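Local coordinates for restriction endonuclease EcoP15I, modification subunit (Escherichia coli, PDB 4ZCF), which methylates one adenine of the 5'-CAGCAG-3' site in DNA, using S-adenosyl-L-methionine, and joins the Res subunit for DNA restriction, at residues H171-Y183 with N202-F215. Numbering follows the deposited sequence.
Sequences HSAWLTFIYPRLY and NEFSQLKLVCDEIF. With MN (manganese (II) ion), chain G.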
loop_
_atom_site.group_PDB
_atom_site.type_symbol
_atom_site.label_atom_id
_atom_site.label_comp_id
_atom_site.label_asym_id
_atom_site.label_seq_id
_atom_site.Cartn_x
_atom_site.Cartn_y
_atom_site.Cartn_z
ATOM N N HIS A 171 -12.972 -2.992 -18.770
ATOM C CA HIS A 171 -12.132 -3.028 -17.577
ATOM C C HIS A 171 -10.675 -2.883 -17.953
ATOM O O HIS A 171 -9.946 -2.147 -17.291
ATOM C CB HIS A 171 -12.340 -4.343 -16.807
ATOM C CG HIS A 171 -13.682 -4.488 -16.164
ATOM N ND1 HIS A 171 -14.061 -3.690 -15.107
ATOM C CD2 HIS A 171 -14.645 -5.410 -16.380
ATOM C CE1 HIS A 171 -15.265 -4.105 -14.757
ATOM N NE2 HIS A 171 -15.656 -5.142 -15.496
ATOM N N SER A 172 -10.246 -3.567 -19.022
ATOM C CA SER A 172 -8.870 -3.493 -19.526
ATOM C C SER A 172 -8.512 -2.095 -20.034
ATOM O O SER A 172 -7.418 -1.627 -19.738
ATOM C CB SER A 172 -8.595 -4.569 -20.572
ATOM O OG SER A 172 -9.561 -4.584 -21.603
ATOM N N ALA A 173 -9.442 -1.408 -20.754
ATOM C CA ALA A 173 -9.233 -0.030 -21.231
ATOM C C ALA A 173 -9.086 0.895 -20.018
ATOM O O ALA A 173 -8.114 1.674 -19.938
ATOM C CB ALA A 173 -10.394 0.414 -22.101
ATOM N N TRP A 174 -9.997 0.721 -19.016
ATOM C CA TRP A 174 -9.957 1.464 -17.747
ATOM C C TRP A 174 -8.652 1.235 -16.977
ATOM O O TRP A 174 -8.056 2.202 -16.522
ATOM C CB TRP A 174 -11.187 1.170 -16.889
ATOM C CG TRP A 174 -11.363 2.145 -15.758
ATOM C CD1 TRP A 174 -12.041 3.332 -15.798
ATOM C CD2 TRP A 174 -10.849 2.017 -14.414
ATOM N NE1 TRP A 174 -12.001 3.943 -14.560
ATOM C CE2 TRP A 174 -11.260 3.166 -13.696
ATOM C CE3 TRP A 174 -10.090 1.035 -13.745
ATOM C CZ2 TRP A 174 -10.938 3.359 -12.340
ATOM C CZ3 TRP A 174 -9.752 1.234 -12.408
ATOM C CH2 TRP A 174 -10.192 2.368 -11.714
ATOM N N LEU A 175 -8.172 -0.023 -16.885
ATOM C CA LEU A 175 -6.905 -0.360 -16.207
ATOM C C LEU A 175 -5.678 0.189 -16.945
ATOM O O LEU A 175 -4.697 0.574 -16.305
ATOM C CB LEU A 175 -6.778 -1.868 -15.978
ATOM C CG LEU A 175 -7.782 -2.528 -14.995
ATOM C CD1 LEU A 175 -7.795 -4.031 -15.179
ATOM C CD2 LEU A 175 -7.451 -2.230 -13.538
ATOM N N THR A 176 -5.757 0.288 -18.294
ATOM C CA THR A 176 -4.693 0.843 -19.141
ATOM C C THR A 176 -4.591 2.345 -18.840
ATOM O O THR A 176 -3.490 2.898 -18.829
ATOM C CB THR A 176 -4.968 0.542 -20.644
ATOM O OG1 THR A 176 -5.279 -0.843 -20.812
ATOM C CG2 THR A 176 -3.792 0.918 -21.557
ATOM N N PHE A 177 -5.739 2.994 -18.594
ATOM C CA PHE A 177 -5.817 4.415 -18.264
ATOM C C PHE A 177 -5.242 4.754 -16.877
ATOM O O PHE A 177 -4.364 5.617 -16.819
ATOM C CB PHE A 177 -7.240 4.967 -18.482
ATOM C CG PHE A 177 -7.488 6.363 -17.937
ATOM C CD1 PHE A 177 -6.814 7.462 -18.459
ATOM C CD2 PHE A 177 -8.405 6.575 -16.915
ATOM C CE1 PHE A 177 -7.029 8.739 -17.946
ATOM C CE2 PHE A 177 -8.604 7.845 -16.393
ATOM C CZ PHE A 177 -7.918 8.919 -16.914
ATOM N N ILE A 178 -5.693 4.083 -15.773
ATOM C CA ILE A 178 -5.175 4.415 -14.421
ATOM C C ILE A 178 -3.776 3.956 -14.076
ATOM O O ILE A 178 -3.093 4.689 -13.369
ATOM C CB ILE A 178 -6.155 4.205 -13.221
ATOM C CG1 ILE A 178 -6.793 2.821 -13.237
ATOM C CG2 ILE A 178 -7.221 5.317 -13.123
ATOM C CD1 ILE A 178 -5.983 1.722 -12.624
ATOM N N TYR A 179 -3.379 2.711 -14.463
ATOM C CA TYR A 179 -2.059 2.145 -14.146
ATOM C C TYR A 179 -0.877 3.143 -14.182
ATOM O O TYR A 179 -0.191 3.262 -13.149
ATOM C CB TYR A 179 -1.738 0.870 -14.974
ATOM C CG TYR A 179 -0.408 0.229 -14.603
ATOM C CD1 TYR A 179 0.795 0.747 -15.074
ATOM C CD2 TYR A 179 -0.352 -0.859 -13.731
ATOM C CE1 TYR A 179 2.019 0.235 -14.657
ATOM C CE2 TYR A 179 0.871 -1.401 -13.332
ATOM C CZ TYR A 179 2.054 -0.848 -13.800
ATOM O OH TYR A 179 3.282 -1.342 -13.417
ATOM N N PRO A 180 -0.549 3.828 -15.325
ATOM C CA PRO A 180 0.648 4.678 -15.328
ATOM C C PRO A 180 0.540 5.883 -14.405
ATOM O O PRO A 180 1.555 6.367 -13.893
ATOM C CB PRO A 180 0.795 5.053 -16.792
ATOM C CG PRO A 180 -0.589 5.003 -17.336
ATOM C CD PRO A 180 -1.189 3.825 -16.663
ATOM N N ARG A 181 -0.689 6.361 -14.193
ATOM C CA ARG A 181 -0.995 7.485 -13.308
ATOM C C ARG A 181 -0.722 7.138 -11.824
ATOM O O ARG A 181 0.044 7.848 -11.153
ATOM C CB ARG A 181 -2.422 7.966 -13.573
ATOM C CG ARG A 181 -2.513 8.685 -14.923
ATOM C CD ARG A 181 -3.876 8.635 -15.548
ATOM N NE ARG A 181 -3.932 9.449 -16.765
ATOM C CZ ARG A 181 -3.542 9.038 -17.969
ATOM N NH1 ARG A 181 -3.083 7.797 -18.143
ATOM N NH2 ARG A 181 -3.588 9.865 -19.004
ATOM N N LEU A 182 -1.231 5.968 -11.372
ATOM C CA LEU A 182 -1.020 5.417 -10.029
ATOM C C LEU A 182 0.429 5.025 -9.840
ATOM O O LEU A 182 0.964 5.185 -8.741
ATOM C CB LEU A 182 -1.901 4.180 -9.838
ATOM C CG LEU A 182 -3.434 4.382 -9.767
ATOM C CD1 LEU A 182 -4.092 3.094 -9.408
ATOM C CD2 LEU A 182 -3.839 5.477 -8.737
ATOM N N TYR A 183 1.081 4.516 -10.920
ATOM C CA TYR A 183 2.482 4.136 -10.903
ATOM C C TYR A 183 3.375 5.337 -10.622
ATOM O O TYR A 183 4.198 5.264 -9.710
ATOM C CB TYR A 183 2.875 3.401 -12.207
ATOM C CG TYR A 183 4.292 2.864 -12.189
ATOM C CD1 TYR A 183 4.576 1.605 -11.660
ATOM C CD2 TYR A 183 5.360 3.643 -12.630
ATOM C CE1 TYR A 183 5.888 1.118 -11.609
ATOM C CE2 TYR A 183 6.673 3.177 -12.563
ATOM C CZ TYR A 183 6.929 1.899 -12.085
ATOM O OH TYR A 183 8.223 1.439 -12.037
ATOM N N ASN A 202 -18.520 -0.442 -10.117
ATOM C CA ASN A 202 -18.069 -0.802 -11.459
ATOM C C ASN A 202 -16.634 -1.298 -11.537
ATOM O O ASN A 202 -16.410 -2.384 -12.073
ATOM C CB ASN A 202 -18.382 0.300 -12.463
ATOM C CG ASN A 202 -19.854 0.530 -12.589
ATOM O OD1 ASN A 202 -20.589 -0.332 -13.066
ATOM N ND2 ASN A 202 -20.335 1.651 -12.069
ATOM N N GLU A 203 -15.691 -0.563 -10.920
ATOM C CA GLU A 203 -14.252 -0.869 -10.933
ATOM C C GLU A 203 -13.609 -1.100 -9.564
ATOM O O GLU A 203 -12.381 -1.198 -9.494
ATOM C CB GLU A 203 -13.475 0.230 -11.702
ATOM C CG GLU A 203 -13.935 0.446 -13.134
ATOM C CD GLU A 203 -13.726 -0.729 -14.071
ATOM O OE1 GLU A 203 -12.802 -1.533 -13.816
ATOM O OE2 GLU A 203 -14.488 -0.848 -15.059
ATOM N N PHE A 204 -14.411 -1.200 -8.488
ATOM C CA PHE A 204 -13.896 -1.400 -7.126
ATOM C C PHE A 204 -12.876 -2.542 -7.012
ATOM O O PHE A 204 -11.743 -2.280 -6.624
ATOM C CB PHE A 204 -15.037 -1.506 -6.082
ATOM C CG PHE A 204 -14.641 -1.847 -4.658
ATOM C CD1 PHE A 204 -13.574 -1.204 -4.037
ATOM C CD2 PHE A 204 -15.376 -2.762 -3.917
ATOM C CE1 PHE A 204 -13.228 -1.498 -2.714
ATOM C CE2 PHE A 204 -15.017 -3.063 -2.591
ATOM C CZ PHE A 204 -13.947 -2.428 -2.004
ATOM N N SER A 205 -13.261 -3.780 -7.391
ATOM C CA SER A 205 -12.405 -4.982 -7.330
ATOM C C SER A 205 -11.178 -4.882 -8.220
ATOM O O SER A 205 -10.073 -5.145 -7.741
ATOM C CB SER A 205 -13.209 -6.233 -7.661
ATOM O OG SER A 205 -14.544 -6.099 -7.202
ATOM N N GLN A 206 -11.357 -4.431 -9.482
ATOM C CA GLN A 206 -10.282 -4.230 -10.483
ATOM C C GLN A 206 -9.247 -3.206 -10.061
ATOM O O GLN A 206 -8.059 -3.427 -10.297
ATOM C CB GLN A 206 -10.855 -3.848 -11.846
ATOM C CG GLN A 206 -11.545 -5.014 -12.566
ATOM C CD GLN A 206 -12.950 -5.348 -12.090
ATOM O OE1 GLN A 206 -13.584 -4.664 -11.255
ATOM N NE2 GLN A 206 -13.473 -6.413 -12.649
ATOM N N LEU A 207 -9.673 -2.095 -9.423
ATOM C CA LEU A 207 -8.753 -1.067 -8.922
ATOM C C LEU A 207 -8.018 -1.574 -7.707
ATOM O O LEU A 207 -6.818 -1.346 -7.584
ATOM C CB LEU A 207 -9.532 0.193 -8.548
ATOM C CG LEU A 207 -8.804 1.297 -7.769
ATOM C CD1 LEU A 207 -7.674 1.990 -8.621
ATOM C CD2 LEU A 207 -9.814 2.269 -7.206
ATOM N N LYS A 208 -8.735 -2.226 -6.799
ATOM C CA LYS A 208 -8.199 -2.775 -5.567
ATOM C C LYS A 208 -7.122 -3.786 -5.892
ATOM O O LYS A 208 -6.073 -3.774 -5.238
ATOM C CB LYS A 208 -9.316 -3.418 -4.716
ATOM C CG LYS A 208 -9.865 -2.520 -3.619
ATOM C CD LYS A 208 -8.875 -2.302 -2.442
ATOM C CE LYS A 208 -8.845 -3.422 -1.429
ATOM N NZ LYS A 208 -7.976 -4.547 -1.871
ATOM N N LEU A 209 -7.360 -4.619 -6.936
ATOM C CA LEU A 209 -6.376 -5.596 -7.419
ATOM C C LEU A 209 -5.157 -4.955 -8.095
ATOM O O LEU A 209 -4.036 -5.416 -7.848
ATOM C CB LEU A 209 -7.007 -6.734 -8.256
ATOM C CG LEU A 209 -7.939 -7.719 -7.472
ATOM C CD1 LEU A 209 -8.291 -8.907 -8.308
ATOM C CD2 LEU A 209 -7.298 -8.217 -6.188
ATOM N N VAL A 210 -5.343 -3.844 -8.858
ATOM C CA VAL A 210 -4.213 -3.103 -9.463
ATOM C C VAL A 210 -3.408 -2.333 -8.414
ATOM O O VAL A 210 -2.205 -2.153 -8.584
ATOM C CB VAL A 210 -4.590 -2.267 -10.713
ATOM C CG1 VAL A 210 -5.138 -0.905 -10.346
ATOM C CG2 VAL A 210 -3.410 -2.122 -11.658
ATOM N N CYS A 211 -4.060 -1.913 -7.309
ATOM C CA CYS A 211 -3.401 -1.213 -6.202
ATOM C C CYS A 211 -2.548 -2.162 -5.421
ATOM O O CYS A 211 -1.509 -1.771 -4.879
ATOM C CB CYS A 211 -4.420 -0.529 -5.306
ATOM S SG CYS A 211 -4.983 1.063 -5.923
ATOM N N ASP A 212 -2.997 -3.423 -5.352
ATOM C CA ASP A 212 -2.260 -4.529 -4.758
ATOM C C ASP A 212 -0.969 -4.699 -5.547
ATOM O O ASP A 212 0.094 -4.687 -4.950
ATOM C CB ASP A 212 -3.105 -5.810 -4.744
ATOM C CG ASP A 212 -4.209 -5.854 -3.681
ATOM O OD1 ASP A 212 -4.162 -5.037 -2.736
ATOM O OD2 ASP A 212 -5.098 -6.750 -3.771
ATOM N N GLU A 213 -1.052 -4.683 -6.885
ATOM C CA GLU A 213 0.103 -4.775 -7.783
ATOM C C GLU A 213 1.100 -3.639 -7.582
ATOM O O GLU A 213 2.266 -3.912 -7.270
ATOM C CB GLU A 213 -0.378 -4.795 -9.256
ATOM C CG GLU A 213 -0.009 -6.045 -10.029
ATOM C CD GLU A 213 1.422 -6.042 -10.508
ATOM O OE1 GLU A 213 1.805 -5.091 -11.231
ATOM O OE2 GLU A 213 2.171 -6.974 -10.134
ATOM N N ILE A 214 0.640 -2.364 -7.758
ATOM C CA ILE A 214 1.447 -1.139 -7.652
ATOM C C ILE A 214 1.949 -0.855 -6.224
ATOM O O ILE A 214 3.089 -0.409 -6.077
ATOM C CB ILE A 214 0.706 0.095 -8.339
ATOM C CG1 ILE A 214 0.502 -0.124 -9.846
ATOM C CG2 ILE A 214 1.343 1.486 -8.069
ATOM C CD1 ILE A 214 -0.833 0.318 -10.333
ATOM N N PHE A 215 1.115 -1.073 -5.172
ATOM C CA PHE A 215 1.553 -0.733 -3.804
ATOM C C PHE A 215 1.911 -1.874 -2.895
ATOM O O PHE A 215 2.523 -1.644 -1.856
ATOM C CB PHE A 215 0.502 0.115 -3.096
ATOM C CG PHE A 215 0.205 1.444 -3.737
ATOM C CD1 PHE A 215 0.901 2.586 -3.357
ATOM C CD2 PHE A 215 -0.828 1.572 -4.659
ATOM C CE1 PHE A 215 0.615 3.819 -3.937
ATOM C CE2 PHE A 215 -1.133 2.809 -5.222
ATOM C CZ PHE A 215 -0.396 3.920 -4.881
HETATM MN MN MN G . 3.517 -8.774 -10.863
#
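Leu182 enters a hole formed by Leu207, Val210, Cys211 and Ile214, its CD1 lying 3.8 Å from Leu207 CD1 and 4.1 Å from Cys211 SG. Val210 returns the knob, fitting among Leu175, Ile178, Tyr179 and Leu182, between two helices that run in the same general direction, their axes crossing at -34°. Beside Leu182, Ile214 puts CD1 3.6 Å from Tyr179 CD2 and packs CG2 against the Leu182 carbonyl. At the other end the contact turns polar: His171 ND1 donates an almost straight bond (2.8 Å) to the syn side of Glu203 OE1, with the oxygen in the ring plane but the donor tilted out of the carboxylate plane. The Gln206 amide stacks over one imidazole face, planes 7° apart. Glu203, at the N-cap position, bends at chi2 (-65°), laying CB and CG along a face of Trp174 while its carboxylate reaches His171; CB makes a CH-pi contact 3.8 Å from the centroid of the Trp174 six-membered ring. Asn127 ND2 hydrogen-bonds Glu203 OE2, and Glu217 of the second subunit hydrogen-bonds His171 NE2. In the Rossmann-like methyltransferase domain, helix 171-188 precedes strand 193-199 and helix 204-215 follows it, packing Leu207 on that strand and on antiparallel strand 241-248.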